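Local coordinates for ribose ABC transporter, substrate binding protein (Conexibacter woesei, PDB 4KQ9) that probably binds a sugar such as ribose in the periplasm, as the solute-binding component of an ABC transporter, at residues Asp101-Asp111 and Lys267-Val276; Ile161-Thr169 and Ala180-Val191. The protein carries 1 engineered substitution. One frame throughout, in Å; residues are numbered along the deposited sequence.

Interaction 1 of 2, residues Asp101-Asp111 and Lys267-Val276. With GOL (glycerol), chain B.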
loop_
_atom_site.group_PDB
_atom_site.type_symbol
_atom_site.label_atom_id
_atom_site.label_comp_id
_atom_site.label_asym_id
_atom_site.label_seq_id
_atom_site.Cartn_x
_atom_site.Cartn_y
_atom_site.Cartn_z
ATOM N N ASP A 101 -2.479 0.406 19.517
ATOM C CA ASP A 101 -3.866 -0.096 19.468
ATOM C C ASP A 101 -4.717 0.893 20.204
ATOM O O ASP A 101 -4.442 1.224 21.332
ATOM C CB ASP A 101 -3.959 -1.490 20.117
ATOM C CG ASP A 101 -5.355 -2.166 19.976
ATOM O OD1 ASP A 101 -6.375 -1.545 19.578
ATOM O OD2 ASP A 101 -5.450 -3.364 20.335
ATOM N N VAL A 102 -5.772 1.377 19.579
ATOM C CA VAL A 102 -6.696 2.216 20.299
ATOM C C VAL A 102 -8.117 1.624 20.393
ATOM O O VAL A 102 -9.067 2.376 20.571
ATOM C CB VAL A 102 -6.732 3.650 19.677
ATOM C CG1 VAL A 102 -5.329 4.254 19.636
ATOM C CG2 VAL A 102 -7.325 3.644 18.284
ATOM N N GLY A 103 -8.302 0.305 20.255
ATOM C CA GLY A 103 -9.670 -0.231 20.382
ATOM C C GLY A 103 -10.528 -0.118 19.113
ATOM O O GLY A 103 -11.788 -0.257 19.127
ATOM N N GLN A 104 -9.862 0.101 17.993
ATOM C CA GLN A 104 -10.532 -0.011 16.703
ATOM C C GLN A 104 -11.173 -1.372 16.544
ATOM O O GLN A 104 -10.667 -2.416 17.044
ATOM C CB GLN A 104 -9.583 0.325 15.551
ATOM C CG GLN A 104 -8.519 -0.702 15.198
ATOM C CD GLN A 104 -7.325 -0.616 16.116
ATOM O OE1 GLN A 104 -7.239 0.307 16.927
ATOM N NE2 GLN A 104 -6.382 -1.563 15.987
ATOM N N LEU A 105 -12.262 -1.366 15.828
ATOM C CA LEU A 105 -12.929 -2.581 15.369
ATOM C C LEU A 105 -12.060 -3.463 14.480
ATOM O O LEU A 105 -12.038 -4.697 14.661
ATOM C CB LEU A 105 -14.207 -2.174 14.619
ATOM C CG LEU A 105 -15.215 -3.248 14.265
ATOM C CD1 LEU A 105 -15.956 -3.670 15.522
ATOM C CD2 LEU A 105 -16.167 -2.751 13.161
ATOM N N SER A 106 -11.362 -2.854 13.507
ATOM C CA SER A 106 -10.428 -3.566 12.678
ATOM C C SER A 106 -9.456 -2.607 11.952
ATOM O O SER A 106 -9.673 -1.384 11.892
ATOM C CB SER A 106 -11.197 -4.411 11.643
ATOM O OG SER A 106 -10.336 -5.317 10.996
ATOM N N PHE A 107 -8.401 -3.208 11.403
ATOM C CA PHE A 107 -7.434 -2.591 10.506
ATOM C C PHE A 107 -7.431 -3.418 9.226
ATOM O O PHE A 107 -7.069 -4.563 9.215
ATOM C CB PHE A 107 -6.085 -2.532 11.170
ATOM C CG PHE A 107 -4.971 -2.078 10.273
ATOM C CD1 PHE A 107 -5.193 -1.292 9.156
ATOM C CD2 PHE A 107 -3.681 -2.429 10.583
ATOM C CE1 PHE A 107 -4.145 -0.932 8.313
ATOM C CE2 PHE A 107 -2.626 -2.050 9.772
ATOM C CZ PHE A 107 -2.844 -1.285 8.638
ATOM N N VAL A 108 -7.987 -2.843 8.181
ATOM C CA VAL A 108 -8.141 -3.439 6.871
ATOM C C VAL A 108 -7.026 -2.833 6.012
ATOM O O VAL A 108 -6.946 -1.594 5.855
ATOM C CB VAL A 108 -9.523 -3.102 6.266
ATOM C CG1 VAL A 108 -9.645 -3.494 4.815
ATOM C CG2 VAL A 108 -10.623 -3.802 7.017
ATOM N N GLY A 109 -6.186 -3.692 5.431
ATOM C CA GLY A 109 -5.155 -3.186 4.554
ATOM C C GLY A 109 -4.069 -4.229 4.288
ATOM O O GLY A 109 -4.118 -5.366 4.767
ATOM N N SER A 110 -3.177 -3.900 3.352
ATOM C CA SER A 110 -2.218 -4.896 2.881
ATOM C C SER A 110 -1.319 -5.370 4.011
ATOM O O SER A 110 -1.075 -4.651 4.952
ATOM C CB SER A 110 -1.281 -4.322 1.770
ATOM O OG SER A 110 -2.003 -3.806 0.725
ATOM N N ASP A 111 -0.803 -6.578 3.831
ATOM C CA ASP A 111 0.257 -7.139 4.641
ATOM C C ASP A 111 1.587 -6.774 3.987
ATOM O O ASP A 111 2.001 -7.406 2.995
ATOM C CB ASP A 111 0.094 -8.651 4.622
ATOM C CG ASP A 111 1.163 -9.384 5.443
ATOM O OD1 ASP A 111 2.090 -8.750 5.970
ATOM O OD2 ASP A 111 1.037 -10.630 5.529
ATOM N N LYS A 267 -18.381 -9.030 16.042
ATOM C CA LYS A 267 -17.102 -8.389 15.815
ATOM C C LYS A 267 -16.350 -9.090 14.710
ATOM O O LYS A 267 -16.185 -10.294 14.730
ATOM C CB LYS A 267 -16.212 -8.489 17.033
ATOM C CG LYS A 267 -16.734 -7.869 18.312
ATOM C CD LYS A 267 -16.949 -6.414 18.196
ATOM C CE LYS A 267 -16.639 -5.724 19.522
ATOM N NZ LYS A 267 -17.286 -4.380 19.463
ATOM N N PRO A 268 -15.815 -8.328 13.774
ATOM C CA PRO A 268 -14.894 -8.905 12.768
ATOM C C PRO A 268 -13.523 -9.226 13.403
ATOM O O PRO A 268 -13.249 -8.766 14.510
ATOM C CB PRO A 268 -14.764 -7.762 11.769
ATOM C CG PRO A 268 -15.005 -6.582 12.549
ATOM C CD PRO A 268 -15.839 -6.874 13.726
ATOM N N ASP A 269 -12.680 -9.910 12.651
ATOM C CA ASP A 269 -11.257 -10.049 12.903
ATOM C C ASP A 269 -10.697 -8.615 12.983
ATOM O O ASP A 269 -11.088 -7.750 12.198
ATOM C CB ASP A 269 -10.597 -10.840 11.787
ATOM C CG ASP A 269 -11.163 -12.290 11.689
ATOM O OD1 ASP A 269 -10.740 -13.111 12.480
ATOM O OD2 ASP A 269 -12.058 -12.595 10.865
ATOM N N ARG A 270 -9.791 -8.388 13.942
ATOM C CA ARG A 270 -9.234 -7.076 14.162
ATOM C C ARG A 270 -8.141 -6.704 13.174
ATOM O O ARG A 270 -7.867 -5.531 13.059
ATOM C CB ARG A 270 -8.758 -6.908 15.608
ATOM C CG ARG A 270 -9.868 -7.090 16.647
ATOM C CD ARG A 270 -9.400 -6.559 18.001
ATOM N NE ARG A 270 -9.341 -5.089 17.980
ATOM C CZ ARG A 270 -8.373 -4.362 18.539
ATOM N NH1 ARG A 270 -7.351 -4.964 19.143
ATOM N NH2 ARG A 270 -8.418 -3.028 18.483
ATOM N N ARG A 271 -7.570 -7.682 12.442
ATOM C CA ARG A 271 -6.671 -7.444 11.332
ATOM C C ARG A 271 -7.212 -8.169 10.124
ATOM O O ARG A 271 -7.409 -9.360 10.185
ATOM C CB ARG A 271 -5.216 -7.843 11.686
ATOM C CG ARG A 271 -4.185 -7.464 10.678
ATOM C CD ARG A 271 -3.946 -5.959 10.643
ATOM N NE ARG A 271 -2.928 -5.597 9.660
ATOM C CZ ARG A 271 -3.097 -5.328 8.362
ATOM N NH1 ARG A 271 -4.288 -5.359 7.795
ATOM N NH2 ARG A 271 -2.050 -5.041 7.597
ATOM N N ILE A 272 -7.475 -7.468 9.024
ATOM C CA ILE A 272 -7.980 -8.163 7.806
ATOM C C ILE A 272 -7.026 -7.753 6.679
ATOM O O ILE A 272 -6.993 -6.575 6.334
ATOM C CB ILE A 272 -9.419 -7.723 7.495
ATOM C CG1 ILE A 272 -10.375 -8.171 8.610
ATOM C CG2 ILE A 272 -9.824 -8.144 6.094
ATOM C CD1 ILE A 272 -11.742 -7.504 8.637
ATOM N N PHE A 273 -6.182 -8.703 6.228
ATOM C CA PHE A 273 -5.234 -8.493 5.152
ATOM C C PHE A 273 -6.025 -8.539 3.853
ATOM O O PHE A 273 -6.858 -9.409 3.664
ATOM C CB PHE A 273 -4.206 -9.606 5.136
ATOM C CG PHE A 273 -3.372 -9.679 6.359
ATOM C CD1 PHE A 273 -2.620 -8.615 6.774
ATOM C CD2 PHE A 273 -3.321 -10.846 7.099
ATOM C CE1 PHE A 273 -1.804 -8.700 7.920
ATOM C CE2 PHE A 273 -2.502 -10.949 8.238
ATOM C CZ PHE A 273 -1.722 -9.880 8.647
ATOM N N THR A 274 -5.813 -7.529 3.001
ATOM C CA THR A 274 -6.456 -7.380 1.739
ATOM C C THR A 274 -5.563 -7.940 0.643
ATOM O O THR A 274 -4.395 -7.975 0.823
ATOM C CB THR A 274 -6.803 -5.878 1.511
ATOM O OG1 THR A 274 -5.685 -5.035 1.817
ATOM C CG2 THR A 274 -7.935 -5.467 2.474
ATOM N N PRO A 275 -6.139 -8.373 -0.465
ATOM C CA PRO A 275 -5.401 -8.976 -1.548
ATOM C C PRO A 275 -4.373 -8.031 -2.171
ATOM O O PRO A 275 -4.529 -6.833 -2.177
ATOM C CB PRO A 275 -6.462 -9.359 -2.573
ATOM C CG PRO A 275 -7.747 -9.027 -2.042
ATOM C CD PRO A 275 -7.557 -8.260 -0.765
ATOM N N VAL A 276 -3.256 -8.609 -2.564
ATOM C CA VAL A 276 -2.266 -7.931 -3.406
ATOM C C VAL A 276 -2.048 -8.808 -4.645
ATOM O O VAL A 276 -2.273 -10.031 -4.560
ATOM C CB VAL A 276 -0.937 -7.707 -2.671
ATOM C CG1 VAL A 276 -1.115 -6.915 -1.411
ATOM C CG2 VAL A 276 -0.152 -8.995 -2.392
HETATM C C1 GOL B . -3.707 -11.172 1.318
HETATM O O1 GOL B . -4.228 -12.439 1.739
HETATM C C2 GOL B . -2.198 -11.028 1.549
HETATM O O2 GOL B . -1.861 -11.185 2.928
HETATM C C3 GOL B . -1.704 -9.620 1.214
HETATM O O3 GOL B . -2.270 -8.596 2.041
HETATM O O HOH W 1 -6.395 -3.930 14.590
HETATM O O HOH W 2 -13.380 -6.439 16.039
HETATM O O HOH W 3 -4.184 -4.819 -0.384
#
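Phe107 and Arg271 lie side by side on one face of two neighbouring parallel strands, 106-109 and 271-273, whose axes run 4.8 Å apart; 271-273 is the outermost strand of the six-stranded parallel sheet in one lobe of this periplasmic-binding-protein fold. Backbone bonds set the register, among them Ile272 N to Phe107 O at 2.9 Å. The Arg271 guanidinium lies flat on the Phe107 ring, its CZ 3.9 Å from the ring centroid with the planes 24° apart, a cation-pi stack; its opposite face is met by CE1 of Phe273. Rotation of this sandwiched group is fixed at its edge, where NH1 donates to Gly109 O and NH2 reaches Ser110 O at 2.8 Å, approaching from above that carbonyl plane. NH1 also donates to Phe107 O, which is tilted from the guanidinium plane.

Beyond the N-terminal end of the strands, Arg270 makes the second grip. A bend at chi3 (72°) turns its guanidinium so that NH1 and NH2 take one carboxylate oxygen each of Asp101, end-on, while NE and NH2 converge on Gln104 O, with 2.7 Å from NH2 to that oxygen. The Asp101 carboxylate is itself positioned by an Asx turn, Gly103 N donating to OD1. Between these grips Ser106 OG donates to Asp269 O at 2.8 Å, and Leu105 packs its CD1 on Pro268 CD.

On the sheet face opposite the Phe107-Arg271 stack, Ile272 packs against Val257 of helix 247-264. At the far end a glycerol, probably from the crystallisation liquor, accepts from Asp111 N through O3, which in turn donates to Thr274 O, 2.5 Å away.

Interaction 2 of 2, residues Ile161-Thr169 and Ala180-Val191; sequences IEIVDDVYT and ATQNILTRHSDV
Val164 sets its CB squarely over the His188 ring, 3.9 Å from the centroid and only 5° off the normal, a CH-pi contact in which the valine branch point rests on the flat of the imidazole. Strand 162-167 is an edge strand of the second lobe's four-stranded parallel sheet, and helix 174-187 packs against it; the axes of strand 162-167 and of the helical part 180-187 come within 9.5 Å at 141°, the helix running roughly back along the strand.

The strand and the residues just after it offer a row of projections, Val164, Asp165, Val167 and Thr169, to the helix and the turn that follows it. Val164 CG2 fits beside the His188 ring and meets Val191 CG2 at 3.9 Å, so its fork is held between the His188 ring and Val191 CG2, at the start and end of a type I turn. Farther along, Val167 CG2 lies more loosely near Ala180 CB and Ile184 CD1, and Thr169 CG2 touches Ala180 CB at 3.9 Å.

Asp165 is the polar bump in this row. Its OD2 sits against Ile184 CG1 and receives Arg187 NE at 2.7 Å on the syn lone pair, in the guanidinium plane; the bond from NH2 to the same oxygen is weak. A bend at chi3 folds the arginine back, laying one face of its guanidinium over Asn183 O. A water joins Asp165 OD1 to His188 NE2. With an alanine at Asp165, Arg187 would probably lose its carboxylate mate and be free to turn, and the water at His188 would lose its other partner.

With carboxylate and guanidinium planes 83° apart, both arginine nitrogens address OD2 while OD1 accepts from the water, a division of hydrogen-bonding roles and not of charge.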
loop_
_atom_site.group_PDB
_atom_site.type_symbol
_atom_site.label_atom_id
_atom_site.label_comp_id
_atom_site.label_asym_id
_atom_site.label_seq_id
_atom_site.Cartn_x
_atom_site.Cartn_y
_atom_site.Cartn_z
ATOM N N ILE A 161 21.188 -15.135 -1.130
ATOM C CA ILE A 161 21.409 -13.987 -1.992
ATOM C C ILE A 161 22.041 -12.889 -1.163
ATOM O O ILE A 161 21.470 -12.417 -0.190
ATOM C CB ILE A 161 20.063 -13.545 -2.614
ATOM C CG1 ILE A 161 19.592 -14.682 -3.537
ATOM C CG2 ILE A 161 20.236 -12.279 -3.462
ATOM C CD1 ILE A 161 18.134 -14.678 -3.821
ATOM N N GLU A 162 23.246 -12.489 -1.570
ATOM C CA GLU A 162 23.999 -11.480 -0.882
ATOM C C GLU A 162 23.447 -10.092 -1.199
ATOM O O GLU A 162 23.289 -9.746 -2.360
ATOM C CB GLU A 162 25.441 -11.495 -1.386
ATOM C CG GLU A 162 26.284 -10.430 -0.739
ATOM C CD GLU A 162 27.760 -10.425 -1.182
ATOM O OE1 GLU A 162 28.166 -11.089 -2.172
ATOM O OE2 GLU A 162 28.492 -9.684 -0.543
ATOM N N ILE A 163 23.228 -9.303 -0.164
ATOM C CA ILE A 163 22.724 -7.925 -0.331
ATOM C C ILE A 163 23.904 -7.030 -0.222
ATOM O O ILE A 163 24.506 -6.984 0.833
ATOM C CB ILE A 163 21.782 -7.559 0.807
ATOM C CG1 ILE A 163 20.640 -8.528 0.772
ATOM C CG2 ILE A 163 21.369 -6.091 0.728
ATOM C CD1 ILE A 163 19.800 -8.439 2.026
ATOM N N VAL A 164 24.242 -6.322 -1.290
ATOM C CA VAL A 164 25.490 -5.561 -1.354
ATOM C C VAL A 164 25.367 -4.129 -0.944
ATOM O O VAL A 164 26.365 -3.513 -0.650
ATOM C CB VAL A 164 26.157 -5.597 -2.736
ATOM C CG1 VAL A 164 26.717 -6.991 -2.986
ATOM C CG2 VAL A 164 25.205 -5.226 -3.853
ATOM N N ASP A 165 24.142 -3.578 -0.973
ATOM C CA ASP A 165 23.884 -2.222 -0.535
ATOM C C ASP A 165 22.414 -2.245 -0.086
ATOM O O ASP A 165 21.578 -2.904 -0.669
ATOM C CB ASP A 165 24.103 -1.220 -1.689
ATOM C CG ASP A 165 25.324 -0.281 -1.496
ATOM O OD1 ASP A 165 25.782 0.034 -0.332
ATOM O OD2 ASP A 165 25.862 0.161 -2.542
ATOM N N ASP A 166 22.144 -1.569 1.004
ATOM C CA ASP A 166 20.863 -1.621 1.644
ATOM C C ASP A 166 20.750 -0.263 2.239
ATOM O O ASP A 166 21.177 -0.128 3.382
ATOM C CB ASP A 166 20.886 -2.709 2.757
ATOM C CG ASP A 166 19.538 -2.855 3.514
ATOM O OD1 ASP A 166 18.626 -2.013 3.317
ATOM O OD2 ASP A 166 19.366 -3.848 4.262
ATOM N N VAL A 167 20.167 0.693 1.489
ATOM C CA VAL A 167 20.113 2.094 1.790
ATOM C C VAL A 167 18.686 2.660 1.960
ATOM O O VAL A 167 17.711 2.079 1.479
ATOM C CB VAL A 167 20.798 2.955 0.737
ATOM C CG1 VAL A 167 22.270 2.535 0.536
ATOM C CG2 VAL A 167 20.033 2.948 -0.567
ATOM N N TYR A 168 18.586 3.731 2.751
ATOM C CA TYR A 168 17.287 4.376 3.085
ATOM C C TYR A 168 17.401 5.679 2.394
ATOM O O TYR A 168 18.497 6.107 2.145
ATOM C CB TYR A 168 17.084 4.498 4.576
ATOM C CG TYR A 168 16.718 3.229 5.203
ATOM C CD1 TYR A 168 17.695 2.310 5.620
ATOM C CD2 TYR A 168 15.403 2.911 5.394
ATOM C CE1 TYR A 168 17.329 1.107 6.193
ATOM C CE2 TYR A 168 15.038 1.748 5.997
ATOM C CZ TYR A 168 16.002 0.854 6.412
ATOM O OH TYR A 168 15.619 -0.314 6.964
ATOM N N THR A 169 16.295 6.263 1.944
ATOM C CA THR A 169 16.292 7.483 1.153
ATOM C C THR A 169 15.346 8.489 1.876
ATOM O O THR A 169 14.680 8.105 2.841
ATOM C CB THR A 169 15.737 7.282 -0.306
ATOM O OG1 THR A 169 14.504 6.547 -0.274
ATOM C CG2 THR A 169 16.694 6.510 -1.221
ATOM N N ALA A 180 20.145 7.396 -5.522
ATOM C CA ALA A 180 20.593 6.245 -4.808
ATOM C C ALA A 180 21.112 5.154 -5.735
ATOM O O ALA A 180 22.146 4.478 -5.455
ATOM C CB ALA A 180 19.434 5.772 -3.947
ATOM N N THR A 181 20.403 4.941 -6.843
ATOM C CA THR A 181 20.803 3.916 -7.814
ATOM C C THR A 181 22.099 4.279 -8.517
ATOM O O THR A 181 22.966 3.407 -8.708
ATOM C CB THR A 181 19.678 3.621 -8.822
ATOM O OG1 THR A 181 18.465 3.280 -8.113
ATOM C CG2 THR A 181 20.053 2.562 -9.869
ATOM N N GLN A 182 22.255 5.550 -8.904
ATOM C CA GLN A 182 23.499 5.887 -9.568
ATOM C C GLN A 182 24.703 5.682 -8.636
ATOM O O GLN A 182 25.666 5.116 -9.063
ATOM C CB GLN A 182 23.470 7.256 -10.259
ATOM C CG GLN A 182 22.966 8.410 -9.474
ATOM C CD GLN A 182 23.102 9.760 -10.225
ATOM O OE1 GLN A 182 22.818 9.910 -11.434
ATOM N NE2 GLN A 182 23.566 10.732 -9.501
ATOM N N ASN A 183 24.560 5.960 -7.345
ATOM C CA ASN A 183 25.654 5.723 -6.368
ATOM C C ASN A 183 25.905 4.271 -6.160
ATOM O O ASN A 183 27.075 3.858 -6.133
ATOM C CB ASN A 183 25.367 6.399 -5.064
ATOM C CG ASN A 183 25.400 7.921 -5.192
ATOM O OD1 ASN A 183 25.898 8.447 -6.181
ATOM N ND2 ASN A 183 24.872 8.609 -4.223
ATOM N N ILE A 184 24.833 3.478 -6.017
ATOM C CA ILE A 184 24.977 2.050 -5.915
ATOM C C ILE A 184 25.778 1.507 -7.072
ATOM O O ILE A 184 26.653 0.670 -6.897
ATOM C CB ILE A 184 23.592 1.309 -5.814
ATOM C CG1 ILE A 184 23.024 1.460 -4.433
ATOM C CG2 ILE A 184 23.736 -0.187 -6.146
ATOM C CD1 ILE A 184 21.494 1.197 -4.335
ATOM N N LEU A 185 25.434 1.919 -8.264
ATOM C CA LEU A 185 26.070 1.340 -9.450
ATOM C C LEU A 185 27.533 1.780 -9.544
ATOM O O LEU A 185 28.306 1.096 -10.169
ATOM C CB LEU A 185 25.315 1.734 -10.724
ATOM C CG LEU A 185 23.896 1.120 -10.853
ATOM C CD1 LEU A 185 23.078 1.796 -11.933
ATOM C CD2 LEU A 185 24.012 -0.399 -11.077
ATOM N N THR A 186 27.908 2.915 -8.952
ATOM C CA THR A 186 29.323 3.303 -8.988
ATOM C C THR A 186 30.171 2.363 -8.102
ATOM O O THR A 186 31.349 2.251 -8.296
ATOM C CB THR A 186 29.566 4.736 -8.577
ATOM O OG1 THR A 186 29.332 4.920 -7.162
ATOM C CG2 THR A 186 28.761 5.747 -9.466
ATOM N N ARG A 187 29.536 1.803 -7.072
ATOM C CA ARG A 187 30.177 0.935 -6.087
ATOM C C ARG A 187 30.000 -0.527 -6.475
ATOM O O ARG A 187 30.873 -1.338 -6.198
ATOM C CB ARG A 187 29.507 1.086 -4.741
ATOM C CG ARG A 187 29.422 2.468 -4.156
ATOM C CD ARG A 187 29.013 2.440 -2.691
ATOM N NE ARG A 187 27.589 2.294 -2.491
ATOM C CZ ARG A 187 26.728 3.296 -2.309
ATOM N NH1 ARG A 187 27.105 4.587 -2.214
ATOM N NH2 ARG A 187 25.444 3.009 -2.176
ATOM N N HIS A 188 28.853 -0.890 -7.052
ATOM C CA HIS A 188 28.602 -2.304 -7.358
ATOM C C HIS A 188 27.956 -2.456 -8.710
ATOM O O HIS A 188 26.750 -2.735 -8.830
ATOM C CB HIS A 188 27.677 -2.900 -6.314
ATOM C CG HIS A 188 28.121 -2.718 -4.910
ATOM N ND1 HIS A 188 29.119 -3.471 -4.334
ATOM C CD2 HIS A 188 27.671 -1.884 -3.946
ATOM C CE1 HIS A 188 29.297 -3.084 -3.082
ATOM N NE2 HIS A 188 28.406 -2.137 -2.813
ATOM N N SER A 189 28.715 -2.193 -9.752
ATOM C CA SER A 189 28.114 -2.104 -11.093
ATOM C C SER A 189 27.528 -3.419 -11.639
ATOM O O SER A 189 26.736 -3.375 -12.576
ATOM C CB SER A 189 29.141 -1.543 -12.092
ATOM O OG SER A 189 30.268 -2.388 -12.042
ATOM N N ASP A 190 27.905 -4.540 -11.038
ATOM C CA ASP A 190 27.478 -5.886 -11.430
ATOM C C ASP A 190 26.284 -6.445 -10.631
ATOM O O ASP A 190 26.011 -7.627 -10.738
ATOM C CB ASP A 190 28.666 -6.855 -11.216
ATOM C CG ASP A 190 29.182 -6.846 -9.772
ATOM O OD1 ASP A 190 28.855 -5.926 -8.962
ATOM O OD2 ASP A 190 29.958 -7.762 -9.443
ATOM N N VAL A 191 25.624 -5.621 -9.819
ATOM C CA VAL A 191 24.459 -6.045 -9.046
ATOM C C VAL A 191 23.441 -6.699 -9.996
ATOM O O VAL A 191 23.214 -6.209 -11.092
ATOM C CB VAL A 191 23.899 -4.833 -8.242
ATOM C CG1 VAL A 191 23.213 -3.786 -9.119
ATOM C CG2 VAL A 191 23.005 -5.280 -7.118
HETATM O O HOH W 4 28.392 -0.471 -0.511
#

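The two contacts lie in different lobes, on opposite sides of the chain's centre, with centres about 35 Å and nearest atoms about 16 Å apart; they share no strand or helix. Each involves an outermost strand of a parallel sheet, and both are partly buried. Interaction 1 joins two strands within one sheet: main-chain bonds set the register, while arginine and serine side chains supply most of the hydrogen bonds; it buries 880 Å². Interaction 2 lays a helix and its following turn on a strand, buries 374 Å², and has no backbone-to-backbone hydrogen bond across it: apolar packing, a CH-pi contact, one salt bridge and a water bridge. Residues 161-169 and 180-191 both fall within the 155 residues separating the segments of interaction 1.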